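Local coordinates for protein separin (Saccharomyces cerevisiae, PDB 5U1T) that cleaves the SCC1 subunit of cohesin at the onset of anaphase as a caspase-like cysteine protease, which securin keeps inactive for most of the cell cycle, at residues D1410-L1416 with S1463-I1469; T1487-F1493 with G1520-L1526; M1432-I1436 with G1549-N1553. All blocks are in the same frame, centred on the assembly; numbering follows the deposited sequence.

Contact 1: D1410-L1416 with S1463-I1469; sequences DNISMIL and SNLFVYI
Ile1415 meets two aromatic rings of the adjoining strand at once. Ile1415 CD1 reaches Phe1466 CE1 at 3.8 Å, while CB and CG2 both lie against Tyr1468 CD2, and CD1 also stands in the plane of the Tyr1468 ring, at its edge. With CG1 anti to the carbonyl carbon (chi1 -58°), the long branch of Ile1415 runs between the two rings and CG2 stays with the tyrosine. This is the tightly packed part of the contact: Met1459 of helix 1453-1461 closes over Ser1413, Ile1415 and Phe1466, and Tyr1468 OH is hydrogen-bonded to His1471 O. Beneath the side chains, strands 1412-1416 and 1465-1469 run parallel, their axes 4.7 Å apart, as neighbours in the central sheet of the caspase-like protease domain. Ser1413 donates from N to Leu1465 O (2.8 Å) and accepts Val1467 N at its own O (3.0 Å). Two residues on, Ile1415 does the same with Val1467 O and Ile1469 N. On the other face of the sheet the pairs lie alongside one another and point the same way, with Met1414 CE 4.1 Å from Val1467 CG2 and Leu1416 CD1 3.8 Å from Ile1469 CD1. Phe1433 of helix 1423-1436 packs on Met1414 and Val1467 there. Toward the start of both segments the packing gives way to polar, partly exposed loop. Asn1464 N still donates to Asn1411 O at 2.8 Å, but Asp1410, Asn1411, Ser1463 and Asn1464 bring no apolar side-chain pairs across.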
loop_
_atom_site.group_PDB
_atom_site.type_symbol
_atom_site.label_atom_id
_atom_site.label_comp_id
_atom_site.label_asym_id
_atom_site.label_seq_id
_atom_site.Cartn_x
_atom_site.Cartn_y
_atom_site.Cartn_z
ATOM N N ASP A 1410 -55.555 -19.208 13.309
ATOM C CA ASP A 1410 -54.418 -19.781 14.044
ATOM C C ASP A 1410 -53.054 -19.236 13.608
ATOM O O ASP A 1410 -52.937 -18.512 12.616
ATOM C CB ASP A 1410 -54.399 -21.306 13.914
ATOM C CG ASP A 1410 -54.581 -21.778 12.482
ATOM O OD1 ASP A 1410 -53.958 -21.193 11.566
ATOM O OD2 ASP A 1410 -55.356 -22.742 12.278
ATOM N N ASN A 1411 -52.029 -19.611 14.362
ATOM C CA ASN A 1411 -50.653 -19.231 14.075
ATOM C C ASN A 1411 -50.422 -17.734 13.929
ATOM O O ASN A 1411 -49.755 -17.297 12.991
ATOM C CB ASN A 1411 -50.167 -19.933 12.810
ATOM C CG ASN A 1411 -49.314 -21.140 13.116
ATOM O OD1 ASN A 1411 -49.700 -22.268 12.823
ATOM N ND2 ASN A 1411 -48.147 -20.911 13.723
ATOM N N ILE A 1412 -50.957 -16.955 14.864
ATOM C CA ILE A 1412 -50.720 -15.515 14.873
ATOM C C ILE A 1412 -49.763 -15.107 16.025
ATOM O O ILE A 1412 -49.911 -15.558 17.165
ATOM C CB ILE A 1412 -52.070 -14.748 14.940
ATOM C CG1 ILE A 1412 -52.832 -15.068 16.221
ATOM C CG2 ILE A 1412 -52.915 -15.039 13.719
ATOM C CD1 ILE A 1412 -52.697 -14.033 17.274
ATOM N N SER A 1413 -48.767 -14.282 15.701
ATOM C CA SER A 1413 -47.736 -13.850 16.660
ATOM C C SER A 1413 -47.986 -12.435 17.157
ATOM O O SER A 1413 -48.496 -11.592 16.419
ATOM C CB SER A 1413 -46.333 -13.909 16.036
ATOM O OG SER A 1413 -46.015 -15.196 15.544
ATOM N N MET A 1414 -47.612 -12.173 18.402
ATOM C CA MET A 1414 -47.725 -10.832 18.941
ATOM C C MET A 1414 -46.649 -10.539 19.946
ATOM O O MET A 1414 -46.165 -11.428 20.648
ATOM C CB MET A 1414 -49.081 -10.623 19.580
ATOM C CG MET A 1414 -49.701 -11.895 20.054
ATOM S SD MET A 1414 -51.470 -11.686 20.209
ATOM C CE MET A 1414 -51.758 -10.636 18.791
ATOM N N ILE A 1415 -46.273 -9.271 19.999
ATOM C CA ILE A 1415 -45.275 -8.782 20.931
ATOM C C ILE A 1415 -45.856 -7.530 21.581
ATOM O O ILE A 1415 -46.372 -6.658 20.891
ATOM C CB ILE A 1415 -43.943 -8.492 20.218
ATOM C CG1 ILE A 1415 -43.434 -9.764 19.534
ATOM C CG2 ILE A 1415 -42.920 -7.935 21.182
ATOM C CD1 ILE A 1415 -42.217 -9.570 18.697
ATOM N N LEU A 1416 -45.813 -7.450 22.904
ATOM C CA LEU A 1416 -46.462 -6.346 23.601
ATOM C C LEU A 1416 -45.570 -5.749 24.678
ATOM O O LEU A 1416 -45.235 -6.431 25.641
ATOM C CB LEU A 1416 -47.775 -6.821 24.218
ATOM C CG LEU A 1416 -48.637 -5.749 24.875
ATOM C CD1 LEU A 1416 -48.891 -4.632 23.885
ATOM C CD2 LEU A 1416 -49.951 -6.347 25.361
ATOM N N SER A 1463 -45.896 -17.127 10.777
ATOM C CA SER A 1463 -47.165 -16.586 11.260
ATOM C C SER A 1463 -48.091 -16.194 10.115
ATOM O O SER A 1463 -47.632 -15.755 9.058
ATOM C CB SER A 1463 -46.925 -15.365 12.151
ATOM O OG SER A 1463 -45.952 -15.633 13.144
ATOM N N ASN A 1464 -49.395 -16.349 10.329
ATOM C CA ASN A 1464 -50.385 -15.787 9.422
ATOM C C ASN A 1464 -50.516 -14.289 9.661
ATOM O O ASN A 1464 -50.937 -13.531 8.785
ATOM C CB ASN A 1464 -51.737 -16.464 9.607
ATOM C CG ASN A 1464 -51.725 -17.907 9.170
ATOM O OD1 ASN A 1464 -52.204 -18.792 9.887
ATOM N ND2 ASN A 1464 -51.162 -18.160 7.993
ATOM N N LEU A 1465 -50.156 -13.877 10.870
ATOM C CA LEU A 1465 -50.170 -12.474 11.239
ATOM C C LEU A 1465 -49.093 -12.167 12.266
ATOM O O LEU A 1465 -48.930 -12.892 13.245
ATOM C CB LEU A 1465 -51.533 -12.085 11.792
ATOM C CG LEU A 1465 -51.563 -10.681 12.385
ATOM C CD1 LEU A 1465 -51.286 -9.658 11.302
ATOM C CD2 LEU A 1465 -52.891 -10.412 13.046
ATOM N N PHE A 1466 -48.353 -11.092 12.037
ATOM C CA PHE A 1466 -47.397 -10.613 13.018
ATOM C C PHE A 1466 -47.781 -9.227 13.523
ATOM O O PHE A 1466 -47.892 -8.296 12.732
ATOM C CB PHE A 1466 -45.997 -10.573 12.422
ATOM C CG PHE A 1466 -44.982 -9.993 13.344
ATOM C CD1 PHE A 1466 -44.409 -10.769 14.331
ATOM C CD2 PHE A 1466 -44.611 -8.668 13.242
ATOM C CE1 PHE A 1466 -43.479 -10.233 15.192
ATOM C CE2 PHE A 1466 -43.682 -8.126 14.103
ATOM C CZ PHE A 1466 -43.110 -8.908 15.073
ATOM N N VAL A 1467 -47.998 -9.074 14.827
ATOM C CA VAL A 1467 -48.281 -7.740 15.357
ATOM C C VAL A 1467 -47.322 -7.394 16.498
ATOM O O VAL A 1467 -46.995 -8.239 17.324
ATOM C CB VAL A 1467 -49.763 -7.596 15.804
ATOM C CG1 VAL A 1467 -50.571 -8.795 15.360
ATOM C CG2 VAL A 1467 -49.892 -7.352 17.298
ATOM N N TYR A 1468 -46.848 -6.147 16.502
ATOM C CA TYR A 1468 -45.782 -5.701 17.396
ATOM C C TYR A 1468 -46.070 -4.321 17.968
ATOM O O TYR A 1468 -46.230 -3.375 17.222
ATOM C CB TYR A 1468 -44.447 -5.684 16.647
ATOM C CG TYR A 1468 -43.288 -5.005 17.370
ATOM C CD1 TYR A 1468 -43.057 -3.636 17.241
ATOM C CD2 TYR A 1468 -42.411 -5.736 18.151
ATOM C CE1 TYR A 1468 -41.992 -3.019 17.888
ATOM C CE2 TYR A 1468 -41.342 -5.127 18.798
ATOM C CZ TYR A 1468 -41.135 -3.771 18.661
ATOM O OH TYR A 1468 -40.072 -3.175 19.306
ATOM N N ILE A 1469 -46.108 -4.207 19.291
ATOM C CA ILE A 1469 -46.297 -2.916 19.952
ATOM C C ILE A 1469 -45.106 -2.552 20.862
ATOM O O ILE A 1469 -44.835 -3.216 21.854
ATOM C CB ILE A 1469 -47.602 -2.903 20.783
ATOM C CG1 ILE A 1469 -48.777 -3.418 19.950
ATOM C CG2 ILE A 1469 -47.884 -1.515 21.329
ATOM C CD1 ILE A 1469 -50.107 -3.228 20.597
#

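Contact 2: T1487-F1493 with G1520-L1526; sequences TKIAPSF and GGCPMVL
The beta-alpha-beta unit of strand 1492-1494, helix 1513-1519 and strand 1524-1528 closes where Ser1492 bonds on both sides of Val1525: Ser1492 N donates to Met1524 O, and Ser1492 O accepts Leu1526 N, each at 2.9 Å. Ser1492 OG turns back to its own segment and donates to Ala1490 O at 2.8 Å. Beside this pairing Leu1526 CD1 comes in at the edge of the Phe1493 ring, in its plane, 3.7 Å from CE1. Met1524, bent at chi2 (-66°) and chi3, curls its CE onto Pro1491 CB at 3.9 Å. Before the parallel pairing both segments are loop, that of 1520-1526 beginning where helix 1513-1519, the crossover helix, ends in a Schellman motif at Gly1521. Here Thr1487 O receives the CA-H of Gly1521 almost head-on (3.2 Å), in the place a side chain on that residue would need. Ile1489 lies over Gly1520 and Cys1522, with CD1 3.8 Å from Gly1520 CA and CG2 4.0 Å from Cys1522 CB. Replacing Ile1489 by an alanine would probably open a gap over Gly1520, where CG1 and CD1 now lie, and leave Cys1522 CB more loosely packed. Tyr1517 of the crossover helix touches both Ser1492 and Cys1522, while Val1564 of helix 1564-1571 lies against Phe1493, Met1524 and Leu1526.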
loop_
_atom_site.group_PDB
_atom_site.type_symbol
_atom_site.label_atom_id
_atom_site.label_comp_id
_atom_site.label_asym_id
_atom_site.label_seq_id
_atom_site.Cartn_x
_atom_site.Cartn_y
_atom_site.Cartn_z
ATOM N N THR A 1487 -37.665 -14.946 2.778
ATOM C CA THR A 1487 -38.302 -14.859 1.483
ATOM C C THR A 1487 -39.797 -14.672 1.664
ATOM O O THR A 1487 -40.462 -14.057 0.830
ATOM C CB THR A 1487 -37.998 -16.095 0.646
ATOM O OG1 THR A 1487 -38.148 -17.256 1.462
ATOM C CG2 THR A 1487 -36.558 -16.047 0.159
ATOM N N LYS A 1488 -40.321 -15.182 2.770
ATOM C CA LYS A 1488 -41.725 -14.967 3.115
ATOM C C LYS A 1488 -41.854 -14.491 4.574
ATOM O O LYS A 1488 -41.367 -15.129 5.511
ATOM C CB LYS A 1488 -42.562 -16.242 2.867
ATOM C CG LYS A 1488 -42.734 -16.613 1.380
ATOM C CD LYS A 1488 -43.626 -17.836 1.185
ATOM C CE LYS A 1488 -43.771 -18.263 -0.293
ATOM N NZ LYS A 1488 -44.626 -17.357 -1.147
ATOM N N ILE A 1489 -42.488 -13.337 4.747
ATOM C CA ILE A 1489 -42.776 -12.813 6.075
ATOM C C ILE A 1489 -44.296 -12.598 6.241
ATOM O O ILE A 1489 -45.042 -12.431 5.265
ATOM C CB ILE A 1489 -41.976 -11.511 6.326
ATOM C CG1 ILE A 1489 -40.487 -11.837 6.403
ATOM C CG2 ILE A 1489 -42.407 -10.806 7.605
ATOM C CD1 ILE A 1489 -39.635 -10.687 6.874
ATOM N N ALA A 1490 -44.750 -12.669 7.485
ATOM C CA ALA A 1490 -46.144 -12.439 7.811
ATOM C C ALA A 1490 -46.488 -10.969 7.671
ATOM O O ALA A 1490 -45.662 -10.109 7.978
ATOM C CB ALA A 1490 -46.451 -12.921 9.232
ATOM N N PRO A 1491 -47.713 -10.686 7.207
ATOM C CA PRO A 1491 -48.296 -9.342 7.266
ATOM C C PRO A 1491 -48.049 -8.729 8.642
ATOM O O PRO A 1491 -48.457 -9.308 9.637
ATOM C CB PRO A 1491 -49.786 -9.598 7.022
ATOM C CG PRO A 1491 -49.812 -10.814 6.160
ATOM C CD PRO A 1491 -48.644 -11.667 6.614
ATOM N N SER A 1492 -47.376 -7.591 8.712
ATOM C CA SER A 1492 -46.969 -7.062 10.005
ATOM C C SER A 1492 -47.644 -5.744 10.390
ATOM O O SER A 1492 -47.712 -4.810 9.594
ATOM C CB SER A 1492 -45.455 -6.894 10.026
ATOM O OG SER A 1492 -44.822 -8.108 9.679
ATOM N N PHE A 1493 -48.153 -5.688 11.616
ATOM C CA PHE A 1493 -48.614 -4.436 12.210
ATOM C C PHE A 1493 -47.515 -3.847 13.112
ATOM O O PHE A 1493 -47.503 -4.079 14.321
ATOM C CB PHE A 1493 -49.908 -4.648 13.017
ATOM C CG PHE A 1493 -51.124 -4.924 12.173
ATOM C CD1 PHE A 1493 -51.657 -3.947 11.358
ATOM C CD2 PHE A 1493 -51.746 -6.152 12.206
ATOM C CE1 PHE A 1493 -52.779 -4.199 10.581
ATOM C CE2 PHE A 1493 -52.874 -6.403 11.429
ATOM C CZ PHE A 1493 -53.385 -5.427 10.617
ATOM N N GLY A 1520 -37.827 -8.847 2.899
ATOM C CA GLY A 1520 -38.005 -10.155 3.504
ATOM C C GLY A 1520 -39.193 -10.914 2.934
ATOM O O GLY A 1520 -39.445 -12.063 3.300
ATOM N N GLY A 1521 -39.937 -10.279 2.036
ATOM C CA GLY A 1521 -41.039 -10.962 1.390
ATOM C C GLY A 1521 -42.355 -10.761 2.115
ATOM O O GLY A 1521 -43.327 -11.466 1.861
ATOM N N CYS A 1522 -42.364 -9.806 3.040
ATOM C CA CYS A 1522 -43.602 -9.305 3.626
ATOM C C CYS A 1522 -44.446 -8.710 2.504
ATOM O O CYS A 1522 -43.922 -7.949 1.677
ATOM C CB CYS A 1522 -43.313 -8.257 4.709
ATOM S SG CYS A 1522 -44.748 -7.666 5.646
ATOM N N PRO A 1523 -45.737 -9.092 2.452
ATOM C CA PRO A 1523 -46.713 -8.650 1.460
ATOM C C PRO A 1523 -47.610 -7.511 1.951
ATOM O O PRO A 1523 -48.400 -6.972 1.172
ATOM C CB PRO A 1523 -47.531 -9.921 1.213
ATOM C CG PRO A 1523 -47.543 -10.587 2.522
ATOM C CD PRO A 1523 -46.252 -10.232 3.228
ATOM N N MET A 1524 -47.501 -7.154 3.227
ATOM C CA MET A 1524 -48.265 -6.034 3.793
ATOM C C MET A 1524 -47.631 -5.645 5.113
ATOM O O MET A 1524 -47.651 -6.419 6.053
ATOM C CB MET A 1524 -49.745 -6.401 4.011
ATOM C CG MET A 1524 -50.680 -5.228 4.375
ATOM S SD MET A 1524 -50.448 -4.372 5.955
ATOM C CE MET A 1524 -50.555 -5.737 7.099
ATOM N N VAL A 1525 -47.074 -4.447 5.186
ATOM C CA VAL A 1525 -46.459 -3.996 6.419
ATOM C C VAL A 1525 -46.957 -2.603 6.750
ATOM O O VAL A 1525 -47.020 -1.723 5.891
ATOM C CB VAL A 1525 -44.922 -4.011 6.338
ATOM C CG1 VAL A 1525 -44.433 -3.238 5.122
ATOM C CG2 VAL A 1525 -44.321 -3.453 7.617
ATOM N N LEU A 1526 -47.338 -2.421 8.005
ATOM C CA LEU A 1526 -47.965 -1.189 8.446
ATOM C C LEU A 1526 -47.165 -0.561 9.587
ATOM O O LEU A 1526 -46.947 -1.205 10.611
ATOM C CB LEU A 1526 -49.406 -1.486 8.868
ATOM C CG LEU A 1526 -50.386 -0.386 9.279
ATOM C CD1 LEU A 1526 -51.839 -0.901 9.152
ATOM C CD2 LEU A 1526 -50.116 0.076 10.715
#

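Contact 3: M1432-I1436 with G1549-N1553; sequences MFQKI and GFRCN
The ring of Phe1550 has Ile1436 CD1 over one face and Phe1433 CE1 at its edge, near the ring plane. Ile1436 CD1 is 4.1 Å from the centroid of the Phe1550 ring and 28° off its normal, a CH-pi contact, and 3.7 Å from its CZ. The Phe1433 side chain runs roughly at right angles to that of Phe1550, its CE1 4.1 Å from CE2 of Phe1550. Met1432 adds a Met-aromatic contact from an oblique direction, with SD 5.2 Å from the centroid of the Phe1550 ring. Three residues of one helix turn, Met1432, Phe1433 and Ile1436, thus gather round a single aromatic, a compact case of a loop residue docking on a helix without any hydrogen bond between the two segments. Met1432 has CG anti to the backbone N (chi1 166°) and reaches out from the helix before bending at chi3, which places CE 3.9 Å from CG of Arg1551. Further along, SG of Cys1552 lies against CG1 of Ile1436 and is 3.7 Å from Lys1435 CB. Toward solvent the contact thins to aliphatic parts of charged residues: Lys1435 touches through CB, and the guanidinium of Arg1551 turns to its own loop, where NH2 makes a weak bond to Asn1553 OD1. The loop leaves helix 1534-1548 at Gly1549, the positive-phi residue of a Schellman motif, so Phe1550 enters directly from the helix end. Its ring meets Phe1545 of that helix and also reaches Met1414 and Leu1465, placing the contact between helix 1423-1436, the end of helix 1534-1548 and strands 1412-1416 and 1465-1469.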
loop_
_atom_site.group_PDB
_atom_site.type_symbol
_atom_site.label_atom_id
_atom_site.label_comp_id
_atom_site.label_asym_id
_atom_site.label_seq_id
_atom_site.Cartn_x
_atom_site.Cartn_y
_atom_site.Cartn_z
ATOM N N MET A 1432 -57.155 -8.880 25.141
ATOM C CA MET A 1432 -57.426 -9.549 23.864
ATOM C C MET A 1432 -56.287 -10.464 23.386
ATOM O O MET A 1432 -56.540 -11.546 22.848
ATOM C CB MET A 1432 -57.740 -8.513 22.778
ATOM C CG MET A 1432 -57.702 -9.062 21.359
ATOM S SD MET A 1432 -57.802 -7.768 20.110
ATOM C CE MET A 1432 -59.561 -7.423 20.144
ATOM N N PHE A 1433 -55.040 -10.041 23.586
ATOM C CA PHE A 1433 -53.905 -10.815 23.085
ATOM C C PHE A 1433 -53.789 -12.162 23.796
ATOM O O PHE A 1433 -53.652 -13.202 23.149
ATOM C CB PHE A 1433 -52.593 -10.028 23.225
ATOM C CG PHE A 1433 -52.397 -8.976 22.164
ATOM C CD1 PHE A 1433 -53.402 -8.696 21.239
ATOM C CD2 PHE A 1433 -51.205 -8.270 22.081
ATOM C CE1 PHE A 1433 -53.221 -7.724 20.252
ATOM C CE2 PHE A 1433 -51.022 -7.298 21.097
ATOM C CZ PHE A 1433 -52.029 -7.028 20.184
ATOM N N GLN A 1434 -53.859 -12.145 25.123
ATOM C CA GLN A 1434 -53.713 -13.372 25.899
ATOM C C GLN A 1434 -54.871 -14.327 25.619
ATOM O O GLN A 1434 -54.755 -15.534 25.837
ATOM C CB GLN A 1434 -53.637 -13.061 27.393
ATOM C CG GLN A 1434 -54.983 -12.636 27.970
ATOM C CD GLN A 1434 -54.922 -12.277 29.441
ATOM O OE1 GLN A 1434 -53.839 -12.024 29.986
ATOM N NE2 GLN A 1434 -56.090 -12.248 30.096
ATOM N N LYS A 1435 -55.990 -13.779 25.152
ATOM C CA LYS A 1435 -57.151 -14.583 24.794
ATOM C C LYS A 1435 -56.924 -15.290 23.473
ATOM O O LYS A 1435 -57.307 -16.440 23.294
ATOM C CB LYS A 1435 -58.405 -13.721 24.703
ATOM C CG LYS A 1435 -58.937 -13.251 26.032
ATOM C CD LYS A 1435 -60.035 -12.230 25.809
ATOM C CE LYS A 1435 -60.789 -11.901 27.090
ATOM N NZ LYS A 1435 -61.734 -10.771 26.863
ATOM N N ILE A 1436 -56.296 -14.591 22.539
ATOM C CA ILE A 1436 -56.048 -15.172 21.232
ATOM C C ILE A 1436 -55.041 -16.328 21.312
ATOM O O ILE A 1436 -55.193 -17.323 20.611
ATOM C CB ILE A 1436 -55.585 -14.102 20.235
ATOM C CG1 ILE A 1436 -56.810 -13.279 19.804
ATOM C CG2 ILE A 1436 -54.965 -14.751 19.031
ATOM C CD1 ILE A 1436 -56.510 -12.048 18.977
ATOM N N GLY A 1549 -61.680 -6.689 12.159
ATOM C CA GLY A 1549 -62.249 -7.919 12.656
ATOM C C GLY A 1549 -61.321 -8.731 13.518
ATOM O O GLY A 1549 -61.609 -9.868 13.852
ATOM N N PHE A 1550 -60.199 -8.142 13.890
ATOM C CA PHE A 1550 -59.231 -8.838 14.703
ATOM C C PHE A 1550 -59.754 -9.066 16.088
ATOM O O PHE A 1550 -59.577 -8.243 16.978
ATOM C CB PHE A 1550 -57.938 -8.060 14.794
ATOM C CG PHE A 1550 -56.795 -8.872 15.288
ATOM C CD1 PHE A 1550 -56.482 -10.065 14.685
ATOM C CD2 PHE A 1550 -56.049 -8.454 16.360
ATOM C CE1 PHE A 1550 -55.438 -10.824 15.136
ATOM C CE2 PHE A 1550 -55.002 -9.207 16.818
ATOM C CZ PHE A 1550 -54.701 -10.394 16.204
ATOM N N ARG A 1551 -60.397 -10.205 16.259
ATOM C CA ARG A 1551 -60.959 -10.602 17.534
ATOM C C ARG A 1551 -60.781 -12.098 17.749
ATOM O O ARG A 1551 -60.083 -12.766 17.000
ATOM C CB ARG A 1551 -62.434 -10.213 17.604
ATOM C CG ARG A 1551 -62.692 -8.935 18.379
ATOM C CD ARG A 1551 -63.862 -8.141 17.810
ATOM N NE ARG A 1551 -64.993 -8.989 17.440
ATOM C CZ ARG A 1551 -66.217 -8.884 17.950
ATOM N NH1 ARG A 1551 -66.491 -7.962 18.862
ATOM N NH2 ARG A 1551 -67.174 -9.708 17.543
ATOM N N CYS A 1552 -61.414 -12.634 18.778
ATOM C CA CYS A 1552 -61.280 -14.049 19.049
ATOM C C CYS A 1552 -62.440 -14.870 18.522
ATOM O O CYS A 1552 -62.367 -16.091 18.507
ATOM C CB CYS A 1552 -61.084 -14.282 20.535
ATOM S SG CYS A 1552 -59.538 -13.589 21.146
ATOM N N ASN A 1553 -63.508 -14.214 18.080
ATOM C CA ASN A 1553 -64.655 -14.946 17.553
ATOM C C ASN A 1553 -64.732 -14.885 16.038
ATOM O O ASN A 1553 -65.726 -14.440 15.481
ATOM C CB ASN A 1553 -65.961 -14.455 18.169
ATOM C CG ASN A 1553 -66.211 -12.995 17.906
ATOM O OD1 ASN A 1553 -66.800 -12.622 16.899
ATOM N ND2 ASN A 1553 -65.767 -12.155 18.821
#

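In the fold
Contacts 1 and 2 join successive strand pairs of one sheet, their centres about 11 Å apart, and strand 1465-1469 bridges them: Phe1466 O lies 2.8 Å from Phe1493 N, a probable hydrogen bond. Contact 3 is also about 11 Å, centre to centre, from contact 1 and packs on its sheet face, where Leu1465 CD2 comes 3.3 Å from Phe1550 CE1. Contacts 2 and 3 do not touch; their nearest atoms are about 6 Å apart. The side chain of Tyr1468 in contact 1 is about 9 Å from that of Cys1497, the active-site cysteine inferred by similarity, which follows strand 1492-1494 of contact 2 in the chain.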